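Long-range contact in sporulation inhibitor of replication protein SirA (Bacillus subtilis, PDB 4TPS), which inhibits the initiation of DNA replication during sporulation, preventing overinitiation and so enforcing diploidy, and binds domain I of DnaA: residues Phe121-Leu133 with Asn138-Pro147. Sequence-based numbering, arbitrary orientation.
Sequences FFEVLRKVSPCFL and NSKRYGWLNP
A single water is gripped by three backbone groups where the chain leaves the hairpin of strands 132-136 and 141-144. It donates to Leu-145 O at 2.7 Å and to Ser-129 O, and accepts from Phe-132 N, standing in for a direct bond between Phe-132 N and Leu-145 O. The partner bond is direct: Leu-145 N reaches Phe-132 O at 3.0 Å, nearly straight at 166°. Next to it, Leu-133 and Trp-144 form a non-hydrogen-bonded antiparallel pair. CD1 of Leu-133 sits over the centre of the indole's six-membered ring, 4.0 Å from its centroid, while Cys-131 O lies at the indole edge, in plane, 3.4 Å from Trp-144 CZ3. Met-31 of helix 28-39 touches both Leu-133 and Trp-144, and Glu-28 OE2 accepts a hydrogen bond from the indole NE1.

Leu-145 directs its side chain toward helix 116-128. With CG beside the backbone N (chi1 -53°) the branch extends to the helix, and its two methyls part: CD2 rests over one face of the Phe-122 ring, 3.9 Å from its centroid, whereas CD1 wedges between Phe-122, Leu-125 and Phe-132 CB. Beyond it, Arg-126 NH1 donates to Asn-146 O at 2.7 Å, within the guanidinium plane and onto a carbonyl lone pair. Arg-126 NH2 donates to Glu-123 OE1 at 3.0 Å, part of a salt bridge within the helix, which should restrict the guanidinium's rotation. Pro-147 CG packs on Pro-130 CB at 3.8 Å. One direct bond and one water thus satisfy the backbone polar atoms joining Phe-132 and Leu-145, while the leucine methyls supply the apolar packing.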
loop_
_atom_site.group_PDB
_atom_site.type_symbol
_atom_site.label_atom_id
_atom_site.label_comp_id
_atom_site.label_asym_id
_atom_site.label_seq_id
_atom_site.Cartn_x
_atom_site.Cartn_y
_atom_site.Cartn_z
ATOM N N PHE A 121 -16.452 15.459 1.341
ATOM C CA PHE A 121 -15.025 15.207 1.466
ATOM C C PHE A 121 -14.449 14.502 0.224
ATOM O O PHE A 121 -13.369 14.859 -0.253
ATOM C CB PHE A 121 -14.736 14.431 2.731
ATOM C CG PHE A 121 -14.997 15.217 4.013
ATOM C CD1 PHE A 121 -14.340 16.392 4.258
ATOM C CD2 PHE A 121 -15.841 14.726 4.977
ATOM C CE1 PHE A 121 -14.542 17.134 5.415
ATOM C CE2 PHE A 121 -16.067 15.444 6.148
ATOM C CZ PHE A 121 -15.408 16.645 6.354
ATOM N N PHE A 122 -15.175 13.529 -0.306
ATOM C CA PHE A 122 -14.708 12.765 -1.462
ATOM C C PHE A 122 -14.560 13.696 -2.645
ATOM O O PHE A 122 -13.666 13.497 -3.468
ATOM C CB PHE A 122 -15.635 11.606 -1.883
ATOM C CG PHE A 122 -15.722 10.444 -0.889
ATOM C CD1 PHE A 122 -14.725 10.180 0.007
ATOM C CD2 PHE A 122 -16.782 9.531 -0.985
ATOM C CE1 PHE A 122 -14.814 9.123 0.889
ATOM C CE2 PHE A 122 -16.872 8.461 -0.115
ATOM C CZ PHE A 122 -15.845 8.227 0.793
ATOM N N GLU A 123 -15.441 14.676 -2.784
ATOM C CA GLU A 123 -15.340 15.624 -3.905
ATOM C C GLU A 123 -14.049 16.472 -3.791
ATOM O O GLU A 123 -13.387 16.718 -4.796
ATOM C CB GLU A 123 -16.538 16.566 -3.927
ATOM C CG GLU A 123 -16.654 17.317 -5.219
ATOM C CD GLU A 123 -17.249 16.486 -6.379
ATOM O OE1 GLU A 123 -17.545 17.099 -7.423
ATOM O OE2 GLU A 123 -17.419 15.240 -6.302
ATOM N N VAL A 124 -13.659 16.892 -2.587
ATOM C CA VAL A 124 -12.398 17.629 -2.438
ATOM C C VAL A 124 -11.219 16.698 -2.840
ATOM O O VAL A 124 -10.370 17.055 -3.655
ATOM C CB VAL A 124 -12.246 18.113 -1.005
ATOM C CG1 VAL A 124 -10.868 18.687 -0.730
ATOM C CG2 VAL A 124 -13.332 19.145 -0.674
ATOM N N LEU A 125 -11.229 15.495 -2.329
ATOM C CA LEU A 125 -10.172 14.502 -2.589
ATOM C C LEU A 125 -10.021 14.174 -4.080
ATOM O O LEU A 125 -8.926 14.182 -4.604
ATOM C CB LEU A 125 -10.444 13.202 -1.783
ATOM C CG LEU A 125 -10.272 13.369 -0.261
ATOM C CD1 LEU A 125 -10.748 12.109 0.440
ATOM C CD2 LEU A 125 -8.868 13.636 0.128
ATOM N N ARG A 126 -11.125 13.951 -4.767
ATOM C CA ARG A 126 -11.080 13.540 -6.145
ATOM C C ARG A 126 -10.592 14.690 -7.032
ATOM O O ARG A 126 -10.069 14.429 -8.085
ATOM C CB ARG A 126 -12.391 12.912 -6.611
ATOM C CG ARG A 126 -13.499 13.886 -6.944
ATOM C CD ARG A 126 -14.818 13.151 -7.105
ATOM N NE ARG A 126 -15.761 14.076 -7.724
ATOM C CZ ARG A 126 -16.322 13.923 -8.922
ATOM N NH1 ARG A 126 -16.108 12.851 -9.693
ATOM N NH2 ARG A 126 -17.140 14.861 -9.356
ATOM N N LYS A 127 -10.757 15.943 -6.590
ATOM C CA LYS A 127 -10.193 17.060 -7.333
ATOM C C LYS A 127 -8.695 17.318 -7.031
ATOM O O LYS A 127 -8.000 18.009 -7.751
ATOM C CB LYS A 127 -11.043 18.304 -7.049
ATOM C CG LYS A 127 -12.454 18.198 -7.643
ATOM C CD LYS A 127 -13.291 19.370 -7.201
ATOM C CE LYS A 127 -14.724 19.294 -7.693
ATOM N NZ LYS A 127 -15.699 20.102 -6.865
ATOM N N VAL A 128 -8.192 16.750 -5.960
ATOM C CA VAL A 128 -6.797 16.815 -5.638
ATOM C C VAL A 128 -6.021 15.752 -6.390
ATOM O O VAL A 128 -4.924 16.028 -6.892
ATOM C CB VAL A 128 -6.609 16.657 -4.132
ATOM C CG1 VAL A 128 -5.138 16.395 -3.753
ATOM C CG2 VAL A 128 -7.124 17.919 -3.436
ATOM N N SER A 129 -6.565 14.539 -6.467
ATOM C CA SER A 129 -5.883 13.446 -7.189
ATOM C C SER A 129 -6.858 12.380 -7.596
ATOM O O SER A 129 -7.777 12.094 -6.818
ATOM C CB SER A 129 -4.829 12.820 -6.266
ATOM O OG SER A 129 -4.233 11.658 -6.831
ATOM N N PRO A 130 -6.573 11.646 -8.673
ATOM C CA PRO A 130 -7.370 10.455 -9.056
ATOM C C PRO A 130 -6.970 9.173 -8.310
ATOM O O PRO A 130 -7.607 8.115 -8.484
ATOM C CB PRO A 130 -7.075 10.307 -10.550
ATOM C CG PRO A 130 -5.703 10.830 -10.705
ATOM C CD PRO A 130 -5.582 11.979 -9.728
ATOM N N CYS A 131 -5.963 9.277 -7.450
ATOM C CA CYS A 131 -5.345 8.101 -6.853
ATOM C C CYS A 131 -5.768 7.766 -5.433
ATOM O O CYS A 131 -5.077 6.930 -4.768
ATOM C CB CYS A 131 -3.825 8.294 -6.841
ATOM S SG CYS A 131 -3.182 8.376 -8.543
ATOM N N PHE A 132 -6.856 8.373 -4.933
ATOM C CA PHE A 132 -7.332 7.992 -3.588
ATOM C C PHE A 132 -8.174 6.734 -3.701
ATOM O O PHE A 132 -9.116 6.645 -4.467
ATOM C CB PHE A 132 -8.138 9.100 -2.943
ATOM C CG PHE A 132 -7.314 10.280 -2.468
ATOM C CD1 PHE A 132 -6.544 10.165 -1.311
ATOM C CD2 PHE A 132 -7.303 11.469 -3.181
ATOM C CE1 PHE A 132 -5.807 11.252 -0.885
ATOM C CE2 PHE A 132 -6.521 12.558 -2.765
ATOM C CZ PHE A 132 -5.784 12.452 -1.615
ATOM N N LEU A 133 -7.808 5.751 -2.904
ATOM C CA LEU A 133 -8.564 4.509 -2.698
ATOM C C LEU A 133 -9.238 4.507 -1.327
ATOM O O LEU A 133 -8.571 4.574 -0.302
ATOM C CB LEU A 133 -7.593 3.351 -2.789
ATOM C CG LEU A 133 -8.196 1.948 -2.763
ATOM C CD1 LEU A 133 -8.968 1.677 -4.084
ATOM C CD2 LEU A 133 -7.076 0.904 -2.608
ATOM N N ASN A 138 -15.930 -2.505 7.236
ATOM C CA ASN A 138 -17.133 -3.008 7.903
ATOM C C ASN A 138 -18.140 -3.538 6.890
ATOM O O ASN A 138 -18.751 -4.571 7.079
ATOM C CB ASN A 138 -17.815 -1.925 8.763
ATOM C CG ASN A 138 -16.901 -1.282 9.818
ATOM O OD1 ASN A 138 -17.140 -0.130 10.275
ATOM N ND2 ASN A 138 -15.943 -2.033 10.293
ATOM N N SER A 139 -18.343 -2.793 5.813
ATOM C CA SER A 139 -19.374 -3.117 4.808
ATOM C C SER A 139 -18.783 -3.770 3.528
ATOM O O SER A 139 -19.529 -4.189 2.637
ATOM C CB SER A 139 -20.003 -1.792 4.437
ATOM O OG SER A 139 -18.982 -0.983 3.784
ATOM N N LYS A 140 -17.447 -3.775 3.421
ATOM C CA LYS A 140 -16.733 -4.342 2.224
ATOM C C LYS A 140 -16.986 -3.481 0.945
ATOM O O LYS A 140 -16.982 -3.961 -0.134
ATOM C CB LYS A 140 -17.078 -5.838 1.996
ATOM C CG LYS A 140 -15.927 -6.638 1.376
ATOM C CD LYS A 140 -16.187 -8.172 1.362
ATOM C CE LYS A 140 -14.942 -8.981 1.638
ATOM N NZ LYS A 140 -14.343 -9.286 0.315
ATOM N N ARG A 141 -17.198 -2.184 1.135
ATOM C CA ARG A 141 -17.357 -1.215 0.066
ATOM C C ARG A 141 -16.020 -0.541 -0.147
ATOM O O ARG A 141 -15.430 -0.044 0.791
ATOM C CB ARG A 141 -18.397 -0.133 0.415
ATOM C CG ARG A 141 -19.785 -0.673 0.583
ATOM C CD ARG A 141 -20.833 0.372 0.853
ATOM N NE ARG A 141 -20.795 1.544 -0.038
ATOM C CZ ARG A 141 -20.457 2.791 0.346
ATOM N NH1 ARG A 141 -20.127 3.092 1.649
ATOM N NH2 ARG A 141 -20.467 3.771 -0.578
ATOM N N TYR A 142 -15.515 -0.554 -1.366
ATOM C CA TYR A 142 -14.232 0.074 -1.637
ATOM C C TYR A 142 -14.131 0.465 -3.090
ATOM O O TYR A 142 -14.792 -0.103 -3.951
ATOM C CB TYR A 142 -13.049 -0.817 -1.238
ATOM C CG TYR A 142 -12.930 -2.119 -1.992
ATOM C CD1 TYR A 142 -12.231 -2.208 -3.191
ATOM C CD2 TYR A 142 -13.640 -3.236 -1.580
ATOM C CE1 TYR A 142 -12.181 -3.410 -3.893
ATOM C CE2 TYR A 142 -13.609 -4.404 -2.277
ATOM C CZ TYR A 142 -12.860 -4.492 -3.422
ATOM O OH TYR A 142 -12.815 -5.685 -4.143
ATOM N N GLY A 143 -13.288 1.450 -3.359
ATOM C CA GLY A 143 -13.067 1.887 -4.720
ATOM C C GLY A 143 -12.285 3.165 -4.823
ATOM O O GLY A 143 -12.049 3.853 -3.841
ATOM N N TRP A 144 -11.935 3.526 -6.057
ATOM C CA TRP A 144 -11.247 4.769 -6.327
ATOM C C TRP A 144 -12.263 5.894 -6.203
ATOM O O TRP A 144 -13.448 5.717 -6.551
ATOM C CB TRP A 144 -10.675 4.787 -7.759
ATOM C CG TRP A 144 -9.678 3.708 -7.995
ATOM C CD1 TRP A 144 -9.879 2.572 -8.730
ATOM C CD2 TRP A 144 -8.327 3.645 -7.496
ATOM N NE1 TRP A 144 -8.726 1.824 -8.726
ATOM C CE2 TRP A 144 -7.776 2.439 -7.961
ATOM C CE3 TRP A 144 -7.536 4.501 -6.717
ATOM C CZ2 TRP A 144 -6.471 2.044 -7.666
ATOM C CZ3 TRP A 144 -6.240 4.122 -6.379
ATOM C CH2 TRP A 144 -5.709 2.906 -6.871
ATOM N N LEU A 145 -11.773 7.046 -5.790
ATOM C CA LEU A 145 -12.505 8.258 -5.886
ATOM C C LEU A 145 -12.276 8.829 -7.290
ATOM O O LEU A 145 -11.273 9.464 -7.565
ATOM C CB LEU A 145 -12.185 9.239 -4.768
ATOM C CG LEU A 145 -12.328 8.669 -3.360
ATOM C CD1 LEU A 145 -11.913 9.678 -2.276
ATOM C CD2 LEU A 145 -13.740 8.125 -3.162
ATOM N N ASN A 146 -13.234 8.587 -8.166
ATOM C CA ASN A 146 -13.034 8.838 -9.612
ATOM C C ASN A 146 -13.396 10.289 -9.907
ATOM O O ASN A 146 -14.489 10.697 -9.531
ATOM C CB ASN A 146 -13.947 7.878 -10.392
ATOM C CG ASN A 146 -13.856 8.036 -11.906
ATOM O OD1 ASN A 146 -13.139 8.882 -12.457
ATOM N ND2 ASN A 146 -14.613 7.193 -12.595
ATOM N N PRO A 147 -12.482 11.067 -10.541
ATOM C CA PRO A 147 -12.819 12.476 -10.947
ATOM C C PRO A 147 -13.751 12.669 -12.141
ATOM O O PRO A 147 -13.930 11.735 -12.960
ATOM C CB PRO A 147 -11.468 13.117 -11.235
ATOM C CG PRO A 147 -10.451 12.070 -11.105
ATOM C CD PRO A 147 -11.050 10.764 -10.674
HETATM O O HOH W 1 -9.023 9.962 -6.095
#